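Fumarylacetoacetate hydrolase (Burkholderia xenovorans, PDB 5TI1) probably hydrolyses fumarylacetoacetate to fumarate and acetoacetate, the last step of phenylalanine and tyrosine breakdown, in a magnesium-containing active site. Local coordinates at residues Q16-P21 with S107-L112; R55-A60 with V66-L71; D86-R91 with N95-L100; T122-D125 with L129-R132; D247-I252 with P298-Q303. All blocks are in the same frame, centred on the assembly; numbering follows the deposited sequence.

Contacts 2, 3 and 4 lie in the N-terminal region and, with contact 1, are linked in a chain of apolar contacts, 1 with 2 and 3, and 2 with 3 and 4. Leu112 from contact 1 packs on Val59, Val66, Leu68 and Leu71 of contact 2, its CD1 lying 3.6 Å from Val59 CG2. Contacts 2 and 3 have centres about 11 Å apart and meet through Val57 N and Phe89 O, 2.8 Å apart, a probable hydrogen bond. Leu71 reaches the leucines of contact 4. Contact 5 belongs to the C-terminal catalytic region and touches contact 1, Leu19 CD2 lying 3.8 Å from Pro298 CG. All five lie away from the magnesium site of Asp153, Glu226, Glu228 and Asp260.

Contact 1 of 5, residues Q16-P21 with S107-L112; sequences QATLDP and SVRVQL
Thr18 sets its hydroxyl between its own backbone N and carbonyl carbon (chi1 71°), while Arg109 leaves its helix with CG trans to the backbone N (chi1 173°) and runs on straight to NE, which brings NE to the hydroxyl, the two side chains crossing at a slant. Arg109 NE donates to Thr18 OG1 over 2.9 Å, with 162° at the hydrogen and the oxygen lying close to the guanidinium plane. A second, weak bond runs from Arg109 NH2 to Thr18 O at 3.2 Å, so a single threonine offers both its side chain and its backbone. Its methyl turns the other way: Thr18 CG2 rests 4.0 Å from Val110 CA, beside that valine's CG2. Leu19 crosses the arginine at about a right angle, with CD2 3.7 Å from Arg109 NH2. The receiving backbone is the type I turn from Ala17 to Asp20, following on from the short N-terminal helix. In this way the N-terminal arm is fastened to helix 102-116 of the N-terminal region. The rest of the guanidinium is bound by the carbonyls of Gln40 (to NH2) and Asn41 (to NH1). The pattern suggests a buried positive charge stabilised by a hydroxyl and neutral carbonyl oxygens, with the hydroxyl's rotation probably fixed because it donates to Leu15 O while accepting from Arg109 NE.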
# COMPACT_ATOMS: atom_id res chain seq x y z
N GLN B 16 -20.68 17.85 -23.31
CA GLN B 16 -20.94 17.06 -24.50
C GLN B 16 -20.18 17.60 -25.71
O GLN B 16 -19.67 16.82 -26.53
CB GLN B 16 -22.44 17.03 -24.80
CG GLN B 16 -22.78 16.14 -25.98
CD GLN B 16 -22.17 14.76 -25.82
OE1 GLN B 16 -21.24 14.40 -26.54
NE2 GLN B 16 -22.69 13.98 -24.87
N ALA B 17 -20.08 18.93 -25.82
CA ALA B 17 -19.37 19.52 -26.95
C ALA B 17 -17.92 19.07 -27.01
O ALA B 17 -17.35 18.94 -28.10
CB ALA B 17 -19.45 21.05 -26.87
N THR B 18 -17.30 18.80 -25.85
CA THR B 18 -15.90 18.37 -25.81
C THR B 18 -15.72 16.96 -26.36
O THR B 18 -14.58 16.55 -26.62
CB THR B 18 -15.36 18.43 -24.38
OG1 THR B 18 -15.97 17.39 -23.59
CG2 THR B 18 -15.64 19.78 -23.74
N LEU B 19 -16.79 16.19 -26.49
CA LEU B 19 -16.74 14.82 -26.99
C LEU B 19 -17.03 14.72 -28.48
O LEU B 19 -16.93 13.63 -29.04
CB LEU B 19 -17.74 13.95 -26.21
CG LEU B 19 -17.57 13.95 -24.70
CD1 LEU B 19 -18.66 13.14 -24.04
CD2 LEU B 19 -16.18 13.41 -24.35
N ASP B 20 -17.38 15.83 -29.10
CA ASP B 20 -17.81 15.88 -30.50
C ASP B 20 -16.67 15.49 -31.44
O ASP B 20 -15.71 16.26 -31.57
CB ASP B 20 -18.33 17.29 -30.81
CG ASP B 20 -18.76 17.46 -32.26
OD1 ASP B 20 -18.79 16.47 -33.02
OD2 ASP B 20 -19.07 18.60 -32.63
N PRO B 21 -16.76 14.35 -32.13
CA PRO B 21 -15.71 13.96 -33.08
C PRO B 21 -15.38 15.00 -34.15
O PRO B 21 -14.28 14.97 -34.71
CB PRO B 21 -16.29 12.70 -33.72
CG PRO B 21 -17.13 12.11 -32.66
CD PRO B 21 -17.77 13.29 -31.98
N SER B 107 -15.11 21.49 -15.58
CA SER B 107 -14.86 22.90 -15.84
C SER B 107 -13.54 23.11 -16.58
O SER B 107 -13.49 23.77 -17.63
CB SER B 107 -14.86 23.68 -14.53
OG SER B 107 -14.57 25.05 -14.75
N VAL B 108 -12.44 22.55 -16.05
CA VAL B 108 -11.15 22.68 -16.71
C VAL B 108 -11.20 22.10 -18.12
O VAL B 108 -10.70 22.70 -19.08
CB VAL B 108 -10.04 22.03 -15.87
CG1 VAL B 108 -8.74 21.95 -16.67
CG2 VAL B 108 -9.82 22.81 -14.60
N ARG B 109 -11.83 20.93 -18.27
CA ARG B 109 -11.87 20.29 -19.58
C ARG B 109 -12.63 21.13 -20.60
O ARG B 109 -12.22 21.23 -21.76
CB ARG B 109 -12.50 18.91 -19.46
CG ARG B 109 -12.73 18.28 -20.80
CD ARG B 109 -13.41 16.95 -20.71
NE ARG B 109 -13.69 16.48 -22.05
CZ ARG B 109 -12.81 15.79 -22.77
NH1 ARG B 109 -11.63 15.49 -22.25
NH2 ARG B 109 -13.12 15.39 -24.00
N VAL B 110 -13.72 21.77 -20.18
CA VAL B 110 -14.50 22.59 -21.09
C VAL B 110 -13.72 23.85 -21.47
O VAL B 110 -13.69 24.25 -22.64
CB VAL B 110 -15.88 22.93 -20.48
CG1 VAL B 110 -16.62 23.90 -21.38
CG2 VAL B 110 -16.69 21.67 -20.30
N GLN B 111 -13.10 24.51 -20.49
CA GLN B 111 -12.30 25.69 -20.79
C GLN B 111 -11.17 25.36 -21.77
O GLN B 111 -10.97 26.07 -22.76
CB GLN B 111 -11.73 26.28 -19.49
CG GLN B 111 -12.78 26.82 -18.52
CD GLN B 111 -12.17 27.26 -17.20
OE1 GLN B 111 -11.56 28.33 -17.11
NE2 GLN B 111 -12.32 26.43 -16.18
N LEU B 112 -10.45 24.27 -21.50
CA LEU B 112 -9.33 23.89 -22.36
C LEU B 112 -9.81 23.54 -23.77
O LEU B 112 -9.21 23.98 -24.76
CB LEU B 112 -8.59 22.70 -21.74
CG LEU B 112 -7.47 23.06 -20.77
CD1 LEU B 112 -6.89 21.81 -20.13
CD2 LEU B 112 -6.38 23.85 -21.49

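Contact 2 of 5, residues R55-A60 with V66-L71; sequences RRVGVA and VDLAAL
Strands 56-61 and 64-67 run antiparallel as a hairpin: Val59 and Val66 form a hydrogen-bonded pair, with Val66 N to Val59 O at 2.7 Å and Val59 N to Val66 O at 3.1 Å, Gly58 and Asp67 form the non-hydrogen-bonded pair next to it, and Leu68 N, where the second strand turns into a helix, still donates to Val57 O. On the Asp67 side, Arg56 spans the hairpin. With chi1 at 56° its CG sits between backbone N and carbonyl carbon, and the extended chain carries NE to Asp67 OD2 at 2.7 Å, a nearly straight salt bridge (167°) that lies in the guanidinium plane but reaches the carboxylate from above. Asp67 OD1 is used separately: it accepts from Ala70 N at 3.1 Å, making Asp67 the N-cap of helix 68-73. One aspartate thus ties strand to helix. Leu68 spreads its two methyls over the valines, CD1 3.7 Å from Val57 CG1 and CD2 equally near Val59 CG2. Arg56 NH2 has a second acid in Asp49. The hairpin belongs to a five-stranded antiparallel sheet, consistent with the SH3-like N-terminal domain of this family; strands 44-49 and 134-136 flank it, and helix 102-116 covers the face that carries Val59 and Val66.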
# COMPACT_ATOMS: atom_id res chain seq x y z
N ARG B 55 7.92 20.92 -11.37
CA ARG B 55 6.88 20.04 -11.86
C ARG B 55 5.53 20.75 -11.74
O ARG B 55 5.28 21.48 -10.78
CB ARG B 55 6.88 18.72 -11.10
CG ARG B 55 8.13 17.91 -11.37
CD ARG B 55 8.15 16.59 -10.63
NE ARG B 55 9.46 15.97 -10.71
CZ ARG B 55 9.72 14.72 -10.35
NH1 ARG B 55 8.75 13.94 -9.90
NH2 ARG B 55 10.96 14.24 -10.46
N ARG B 56 4.69 20.56 -12.75
CA ARG B 56 3.43 21.27 -12.82
C ARG B 56 2.47 20.45 -13.67
O ARG B 56 2.87 19.51 -14.37
CB ARG B 56 3.63 22.69 -13.38
CG ARG B 56 4.29 22.76 -14.73
CD ARG B 56 5.04 24.07 -14.86
NE ARG B 56 5.60 24.29 -16.19
CZ ARG B 56 6.81 23.91 -16.56
NH1 ARG B 56 7.60 23.27 -15.70
NH2 ARG B 56 7.24 24.15 -17.79
N VAL B 57 1.19 20.81 -13.61
CA VAL B 57 0.16 20.03 -14.28
C VAL B 57 0.16 20.38 -15.76
O VAL B 57 0.17 21.55 -16.15
CB VAL B 57 -1.21 20.29 -13.65
CG1 VAL B 57 -2.26 19.54 -14.43
CG2 VAL B 57 -1.20 19.85 -12.19
N GLY B 58 0.12 19.34 -16.61
CA GLY B 58 0.05 19.54 -18.03
C GLY B 58 -1.07 18.73 -18.64
O GLY B 58 -1.54 17.74 -18.08
N VAL B 59 -1.51 19.18 -19.81
CA VAL B 59 -2.50 18.47 -20.61
C VAL B 59 -1.91 18.25 -21.99
O VAL B 59 -1.47 19.20 -22.65
CB VAL B 59 -3.83 19.24 -20.68
CG1 VAL B 59 -4.77 18.59 -21.68
CG2 VAL B 59 -4.48 19.29 -19.31
N ALA B 60 -1.88 16.99 -22.43
CA ALA B 60 -1.34 16.67 -23.74
C ALA B 60 -2.30 17.11 -24.84
O ALA B 60 -3.52 16.92 -24.75
CB ALA B 60 -1.06 15.18 -23.87
N VAL B 66 0.03 21.49 -22.85
CA VAL B 66 -0.46 22.77 -22.34
C VAL B 66 -0.03 22.90 -20.88
O VAL B 66 -0.32 22.03 -20.05
CB VAL B 66 -1.98 22.89 -22.49
CG1 VAL B 66 -2.43 24.20 -21.91
CG2 VAL B 66 -2.38 22.79 -23.95
N ASP B 67 0.65 24.00 -20.56
CA ASP B 67 1.03 24.33 -19.20
C ASP B 67 -0.20 24.95 -18.53
O ASP B 67 -0.54 26.10 -18.80
CB ASP B 67 2.21 25.30 -19.20
CG ASP B 67 2.79 25.54 -17.82
OD1 ASP B 67 2.05 25.48 -16.82
OD2 ASP B 67 4.01 25.82 -17.74
N LEU B 68 -0.87 24.19 -17.67
CA LEU B 68 -2.11 24.71 -17.08
C LEU B 68 -1.83 25.86 -16.13
O LEU B 68 -2.59 26.84 -16.08
CB LEU B 68 -2.88 23.61 -16.37
CG LEU B 68 -3.29 22.39 -17.19
CD1 LEU B 68 -4.43 21.66 -16.47
CD2 LEU B 68 -3.67 22.79 -18.62
N ALA B 69 -0.72 25.78 -15.37
CA ALA B 69 -0.37 26.87 -14.47
C ALA B 69 -0.14 28.17 -15.23
O ALA B 69 -0.55 29.25 -14.78
CB ALA B 69 0.87 26.49 -13.65
N ALA B 70 0.48 28.09 -16.41
CA ALA B 70 0.68 29.29 -17.22
C ALA B 70 -0.65 29.86 -17.70
O ALA B 70 -0.84 31.09 -17.70
CB ALA B 70 1.60 28.98 -18.40
N LEU B 71 -1.58 29.01 -18.14
CA LEU B 71 -2.89 29.51 -18.56
C LEU B 71 -3.67 30.12 -17.40
O LEU B 71 -4.40 31.10 -17.60
CB LEU B 71 -3.71 28.38 -19.19
CG LEU B 71 -3.25 27.82 -20.54
CD1 LEU B 71 -4.37 27.00 -21.13
CD2 LEU B 71 -2.84 28.93 -21.48
O HOH W 1 0.83 23.72 -15.05

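Contact 3 of 5, residues D86-R91 with N95-L100; sequences DSVFVR and NDFIAL
A water links Val88 to Phe97, donating to Val88 O at 2.8 Å and accepting from Phe97 N at 3.0 Å. It joins a loop, built on a type I turn from Ser87 to Val90 with an ST turn at Ser87, to helix 95-99 of the N-terminal region. Arg91 NE and Asp96 OD2 close the same loop with a salt bridge modelled at 2.5 Å, short enough that its exact length is doubtful, though the direction is sound: the oxygen lies in the guanidinium plane and uses its anti lone pair, with the carboxylate plane turned 89° from that of the guanidinium. Arg91 bends at chi2 (-80°) to come round, and its NH1 also donates to Val90 O, so the head is held from two sides. Under it the contact is apolar. Phe89 and Phe97 pair obliquely, centroids 5.6 Å apart and planes at 44°. Phe44 meets the Phe97 ring as well, and Phe89 also packs on Leu68 of helix 68-73. Val88 meets Leu100 CD1 tip to tip and lies across Phe97, its CG2 4.1 Å from Phe97 CB.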
# COMPACT_ATOMS: atom_id res chain seq x y z
N ASP B 86 -1.11 29.95 -3.70
CA ASP B 86 -1.13 28.51 -3.95
C ASP B 86 -1.99 28.16 -5.16
O ASP B 86 -3.14 28.59 -5.25
CB ASP B 86 -1.64 27.76 -2.72
N SER B 87 -1.41 27.39 -6.09
CA SER B 87 -2.10 26.92 -7.29
C SER B 87 -2.03 25.40 -7.33
O SER B 87 -0.96 24.82 -7.14
CB SER B 87 -1.46 27.51 -8.55
OG SER B 87 -1.77 26.74 -9.70
N VAL B 88 -3.18 24.75 -7.57
CA VAL B 88 -3.19 23.29 -7.67
C VAL B 88 -2.45 22.78 -8.89
O VAL B 88 -2.19 21.58 -8.99
CB VAL B 88 -4.62 22.72 -7.72
CG1 VAL B 88 -5.36 22.98 -6.41
CG2 VAL B 88 -5.37 23.31 -8.90
N PHE B 89 -2.13 23.66 -9.85
CA PHE B 89 -1.40 23.28 -11.05
C PHE B 89 0.11 23.31 -10.85
O PHE B 89 0.84 22.75 -11.68
CB PHE B 89 -1.81 24.18 -12.21
CG PHE B 89 -3.26 24.06 -12.60
CD1 PHE B 89 -3.87 22.81 -12.67
CD2 PHE B 89 -4.02 25.18 -12.89
CE1 PHE B 89 -5.22 22.69 -13.03
CE2 PHE B 89 -5.36 25.06 -13.24
CZ PHE B 89 -5.95 23.82 -13.31
N VAL B 90 0.60 23.95 -9.79
CA VAL B 90 2.02 23.92 -9.47
C VAL B 90 2.22 22.95 -8.32
O VAL B 90 2.24 23.34 -7.14
CB VAL B 90 2.57 25.32 -9.14
CG1 VAL B 90 4.08 25.25 -8.96
CG2 VAL B 90 2.21 26.29 -10.23
N ARG B 91 2.34 21.67 -8.67
CA ARG B 91 2.37 20.55 -7.74
C ARG B 91 3.13 19.44 -8.43
O ARG B 91 3.12 19.35 -9.66
CB ARG B 91 0.96 20.05 -7.39
CG ARG B 91 0.08 21.00 -6.63
CD ARG B 91 0.43 21.00 -5.16
NE ARG B 91 -0.57 21.72 -4.38
CZ ARG B 91 -0.63 23.04 -4.29
NH1 ARG B 91 0.24 23.79 -4.94
NH2 ARG B 91 -1.57 23.61 -3.55
N ASN B 95 -2.82 15.07 -7.32
CA ASN B 95 -3.74 14.75 -6.22
C ASN B 95 -4.60 15.95 -5.84
O ASN B 95 -5.83 15.87 -5.82
CB ASN B 95 -2.97 14.23 -5.01
CG ASN B 95 -2.23 12.94 -5.30
OD1 ASN B 95 -1.54 12.82 -6.31
ND2 ASN B 95 -2.36 11.96 -4.40
N ASP B 96 -3.94 17.08 -5.53
CA ASP B 96 -4.66 18.27 -5.08
C ASP B 96 -5.70 18.73 -6.10
O ASP B 96 -6.81 19.12 -5.73
CB ASP B 96 -3.66 19.39 -4.78
CG ASP B 96 -2.88 19.17 -3.49
OD1 ASP B 96 -3.22 18.24 -2.74
OD2 ASP B 96 -1.94 19.93 -3.23
N PHE B 97 -5.35 18.72 -7.39
CA PHE B 97 -6.32 19.10 -8.41
C PHE B 97 -7.46 18.09 -8.52
O PHE B 97 -8.63 18.47 -8.62
CB PHE B 97 -5.64 19.27 -9.77
CG PHE B 97 -6.61 19.29 -10.92
CD1 PHE B 97 -7.44 20.37 -11.12
CD2 PHE B 97 -6.70 18.21 -11.79
CE1 PHE B 97 -8.35 20.40 -12.17
CE2 PHE B 97 -7.61 18.22 -12.83
CZ PHE B 97 -8.43 19.32 -13.02
N ILE B 98 -7.13 16.79 -8.50
CA ILE B 98 -8.17 15.75 -8.53
C ILE B 98 -9.11 15.92 -7.35
O ILE B 98 -10.35 15.86 -7.50
CB ILE B 98 -7.53 14.35 -8.54
CG1 ILE B 98 -6.82 14.09 -9.87
CG2 ILE B 98 -8.59 13.30 -8.35
CD1 ILE B 98 -5.87 12.87 -9.83
N ALA B 99 -8.56 16.16 -6.15
CA ALA B 99 -9.38 16.32 -4.95
C ALA B 99 -10.44 17.40 -5.11
O ALA B 99 -11.44 17.37 -4.39
CB ALA B 99 -8.49 16.63 -3.75
N LEU B 100 -10.25 18.33 -6.05
CA LEU B 100 -11.23 19.39 -6.25
C LEU B 100 -12.58 18.86 -6.71
O LEU B 100 -13.57 19.59 -6.65
CB LEU B 100 -10.71 20.41 -7.26
CG LEU B 100 -9.57 21.30 -6.78
CD1 LEU B 100 -9.24 22.31 -7.87
CD2 LEU B 100 -9.98 21.98 -5.48
O HOH W 2 -2.44 18.93 -8.26

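Contact 4 of 5, residues T122-D125 with L129-R132; sequences TLRD and LRGR
Leu123 and Leu129 touch at their branch ends, CD1 of the first 3.7 Å from CD2 of the second, and both adopt the same conformation: CG opposite the backbone N, with chi2 near 63° in each. Even so, the two side chains cross at about a right angle. Leu123 CD1 also lies over Leu129 CG at 3.9 Å. Beside this apolar pair Arg130 stretches out, extended from CG to NE, and passes along the carbonyls of Leu123 and Arg124 until NH1 reaches Arg124 O at 2.7 Å. The bond is bent at the hydrogen (143°), yet the geometry is good at both ends: the oxygen lies in the guanidinium plane, and the donor sits in the carbonyl plane on a lone pair. The contact folds the loop after helix 102-116 against helix 127-133, the helix before edge strand 134-136 of the N-terminal sheet, and Trp26 packs against Leu123, Arg124 and Arg130. Arg124 goes elsewhere. Its CA-CB bond points away from the helix, and a bend at chi3 (80°) folds the head back to grip neighbouring Asp125 side-on, NE to OD1 at 2.8 Å and NH2 to OD2 at 3.2 Å. Its remaining nitrogen, NH1, donates to Arg118 O. The two arginine heads stay apart, Arg124 NE being 6.3 Å from Arg130 NH1, with Asp125 OD1 5.6 Å from the same NH1.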
# COMPACT_ATOMS: atom_id res chain seq x y z
N THR B 122 -8.64 33.12 -28.61
CA THR B 122 -8.15 33.70 -27.37
C THR B 122 -6.70 33.30 -27.10
O THR B 122 -5.86 34.15 -26.79
CB THR B 122 -9.04 33.28 -26.20
OG1 THR B 122 -10.41 33.55 -26.52
CG2 THR B 122 -8.66 34.05 -24.95
N LEU B 123 -6.39 32.01 -27.21
CA LEU B 123 -5.02 31.53 -27.05
C LEU B 123 -4.31 31.37 -28.39
O LEU B 123 -3.16 31.77 -28.52
CB LEU B 123 -5.00 30.19 -26.29
CG LEU B 123 -3.60 29.60 -26.11
CD1 LEU B 123 -2.75 30.52 -25.26
CD2 LEU B 123 -3.67 28.20 -25.51
N ARG B 124 -5.01 30.79 -29.38
CA ARG B 124 -4.50 30.62 -30.73
C ARG B 124 -3.74 31.85 -31.24
O ARG B 124 -2.64 31.73 -31.79
CB ARG B 124 -5.67 30.30 -31.67
CG ARG B 124 -5.29 30.11 -33.13
CD ARG B 124 -6.54 30.08 -34.00
NE ARG B 124 -7.04 31.42 -34.28
CZ ARG B 124 -8.21 31.68 -34.86
NH1 ARG B 124 -9.01 30.69 -35.22
NH2 ARG B 124 -8.58 32.94 -35.07
N ASP B 125 -4.31 33.03 -31.05
CA ASP B 125 -3.78 34.25 -31.64
C ASP B 125 -2.90 35.06 -30.69
O ASP B 125 -2.47 36.16 -31.05
CB ASP B 125 -4.93 35.13 -32.15
CG ASP B 125 -5.62 34.52 -33.36
OD1 ASP B 125 -5.17 33.46 -33.84
OD2 ASP B 125 -6.62 35.11 -33.82
N LEU B 129 1.92 34.25 -25.16
CA LEU B 129 1.44 33.26 -24.20
C LEU B 129 1.52 31.86 -24.78
O LEU B 129 1.89 30.90 -24.09
CB LEU B 129 0.01 33.58 -23.77
CG LEU B 129 -0.60 32.59 -22.79
CD1 LEU B 129 0.17 32.59 -21.47
CD2 LEU B 129 -2.08 32.90 -22.57
N ARG B 130 1.19 31.72 -26.07
CA ARG B 130 1.25 30.42 -26.73
C ARG B 130 2.67 29.89 -26.79
O ARG B 130 2.91 28.69 -26.59
CB ARG B 130 0.63 30.54 -28.12
CG ARG B 130 0.51 29.26 -28.91
CD ARG B 130 -0.23 29.55 -30.20
NE ARG B 130 0.04 28.56 -31.23
CZ ARG B 130 -0.44 28.63 -32.47
NH1 ARG B 130 -1.21 29.64 -32.83
NH2 ARG B 130 -0.14 27.68 -33.35
N GLY B 131 3.64 30.77 -27.04
CA GLY B 131 5.04 30.38 -27.00
C GLY B 131 5.52 29.95 -25.63
O GLY B 131 6.51 29.22 -25.53
N ARG B 132 4.85 30.38 -24.57
CA ARG B 132 5.17 29.96 -23.21
C ARG B 132 4.32 28.79 -22.74
O ARG B 132 4.85 27.85 -22.14
CB ARG B 132 4.99 31.12 -22.23
CG ARG B 132 6.17 32.06 -22.15
CD ARG B 132 6.08 32.99 -20.96
NE ARG B 132 5.02 33.99 -21.12
CZ ARG B 132 3.90 34.01 -20.41
NH1 ARG B 132 3.67 33.08 -19.50
NH2 ARG B 132 3.00 34.96 -20.62

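Contact 5 of 5, residues D247-I252 with P298-Q303; sequences DAEAHI and PFRVAQ
Glu249 and Arg300 alone bridge two backbones that never come close, their CA atoms standing 12.1 Å apart as the nearest pair. The side chains come from opposite directions and meet edge to edge, the carboxylate at the end of the guanidinium, planes 10° apart and nearly coplanar. Arg300 takes the acid end-on. Glu249 OE1 accepts from both terminal nitrogens, Arg300 NH2 at 2.9 Å and Arg300 NH1 at 3.1 Å, and Glu249 OE2 accepts from NH1 at 3.3 Å. All three bonds use syn lone pairs and lie in the guanidinium plane, an arrangement that should restrict the rotation of both groups. The glutamate chain is extended; Arg300, the longer reach, starts straight and then bends at chi3 (-56°) to present its terminal edge. Both residues are partly exposed, so this is a surface bridge, joining the 3-10 turn 249-251, just ahead of strand 252-263, to the short strand 300-301 of another sheet in the C-terminal catalytic region. Each partner is shared. Arg300 NH2 also salt-bridges Glu297 and its NH1 bonds Glu319 O, while Glu249 OE2 hydrogen-bonds His320 ND1. With Arg300 between them, Glu249 and Glu297 are both probably ionised, and one arginine facing two carboxylates suggests that negative charge may locally outweigh positive, which His320 could offset if protonated.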
# COMPACT_ATOMS: atom_id res chain seq x y z
N ASP B 247 -22.79 3.60 -7.67
CA ASP B 247 -22.13 4.86 -7.35
C ASP B 247 -20.64 4.84 -7.69
O ASP B 247 -20.00 5.89 -7.65
CB ASP B 247 -22.33 5.19 -5.86
CG ASP B 247 -21.75 6.54 -5.47
OD1 ASP B 247 -21.98 7.53 -6.19
OD2 ASP B 247 -21.06 6.61 -4.41
N ALA B 248 -20.12 3.68 -8.08
CA ALA B 248 -18.67 3.46 -8.10
C ALA B 248 -17.97 4.38 -9.10
O ALA B 248 -16.96 5.01 -8.77
CB ALA B 248 -18.39 2.00 -8.42
N GLU B 249 -18.49 4.47 -10.34
CA GLU B 249 -17.76 5.15 -11.40
C GLU B 249 -17.59 6.64 -11.11
O GLU B 249 -16.60 7.25 -11.55
CB GLU B 249 -18.46 4.95 -12.75
CG GLU B 249 -18.26 3.57 -13.35
CD GLU B 249 -18.86 3.44 -14.75
OE1 GLU B 249 -19.06 4.48 -15.40
OE2 GLU B 249 -19.13 2.31 -15.19
N ALA B 250 -18.51 7.23 -10.35
CA ALA B 250 -18.38 8.63 -9.97
C ALA B 250 -17.16 8.88 -9.09
O ALA B 250 -16.72 10.03 -8.96
CB ALA B 250 -19.65 9.10 -9.26
N HIS B 251 -16.60 7.83 -8.49
CA HIS B 251 -15.38 7.97 -7.70
C HIS B 251 -14.11 7.87 -8.54
O HIS B 251 -13.03 8.13 -8.01
CB HIS B 251 -15.33 6.90 -6.61
CG HIS B 251 -16.41 7.06 -5.57
ND1 HIS B 251 -16.13 7.34 -4.25
CD2 HIS B 251 -17.75 6.98 -5.66
CE1 HIS B 251 -17.26 7.41 -3.56
NE2 HIS B 251 -18.26 7.20 -4.40
N ILE B 252 -14.21 7.54 -9.83
CA ILE B 252 -13.05 7.27 -10.68
C ILE B 252 -12.70 8.51 -11.49
O ILE B 252 -13.58 9.11 -12.13
CB ILE B 252 -13.30 6.06 -11.61
CG1 ILE B 252 -13.65 4.82 -10.78
CG2 ILE B 252 -12.07 5.81 -12.49
CD1 ILE B 252 -13.86 3.59 -11.62
N PRO B 298 -17.42 8.39 -24.75
CA PRO B 298 -17.84 7.95 -26.09
C PRO B 298 -17.46 6.52 -26.44
O PRO B 298 -17.90 6.02 -27.48
CB PRO B 298 -17.14 8.94 -27.03
CG PRO B 298 -16.86 10.13 -26.19
CD PRO B 298 -16.57 9.59 -24.82
N PHE B 299 -16.66 5.84 -25.61
CA PHE B 299 -16.20 4.50 -25.93
C PHE B 299 -16.74 3.46 -24.96
O PHE B 299 -16.31 2.31 -24.99
CB PHE B 299 -14.67 4.49 -26.02
CG PHE B 299 -14.14 5.58 -26.90
CD1 PHE B 299 -14.11 5.42 -28.27
CD2 PHE B 299 -13.75 6.80 -26.36
CE1 PHE B 299 -13.65 6.44 -29.10
CE2 PHE B 299 -13.30 7.82 -27.18
CZ PHE B 299 -13.25 7.64 -28.56
N ARG B 300 -17.71 3.84 -24.13
CA ARG B 300 -18.39 2.89 -23.25
C ARG B 300 -19.18 1.87 -24.08
O ARG B 300 -19.85 2.22 -25.05
CB ARG B 300 -19.32 3.65 -22.30
CG ARG B 300 -20.21 2.78 -21.43
CD ARG B 300 -21.25 3.63 -20.70
NE ARG B 300 -20.63 4.70 -19.91
CZ ARG B 300 -20.17 4.55 -18.67
NH1 ARG B 300 -20.24 3.37 -18.06
NH2 ARG B 300 -19.64 5.58 -18.03
N VAL B 301 -19.08 0.60 -23.69
CA VAL B 301 -19.69 -0.51 -24.41
C VAL B 301 -20.18 -1.55 -23.41
O VAL B 301 -19.87 -1.50 -22.22
CB VAL B 301 -18.73 -1.17 -25.43
CG1 VAL B 301 -18.42 -0.22 -26.58
CG2 VAL B 301 -17.46 -1.62 -24.73
N ALA B 302 -20.94 -2.51 -23.93
CA ALA B 302 -21.50 -3.56 -23.10
C ALA B 302 -20.43 -4.54 -22.64
O ALA B 302 -19.68 -5.09 -23.45
CB ALA B 302 -22.60 -4.30 -23.86
N GLN B 303 -20.37 -4.75 -21.33
CA GLN B 303 -19.44 -5.70 -20.72
C GLN B 303 -19.88 -7.14 -21.00
O GLN B 303 -21.02 -7.38 -21.38
CB GLN B 303 -19.36 -5.45 -19.21
CG GLN B 303 -20.68 -5.66 -18.43
CD GLN B 303 -21.63 -4.46 -18.47
OE1 GLN B 303 -21.38 -3.48 -19.17
NE2 GLN B 303 -22.71 -4.54 -17.71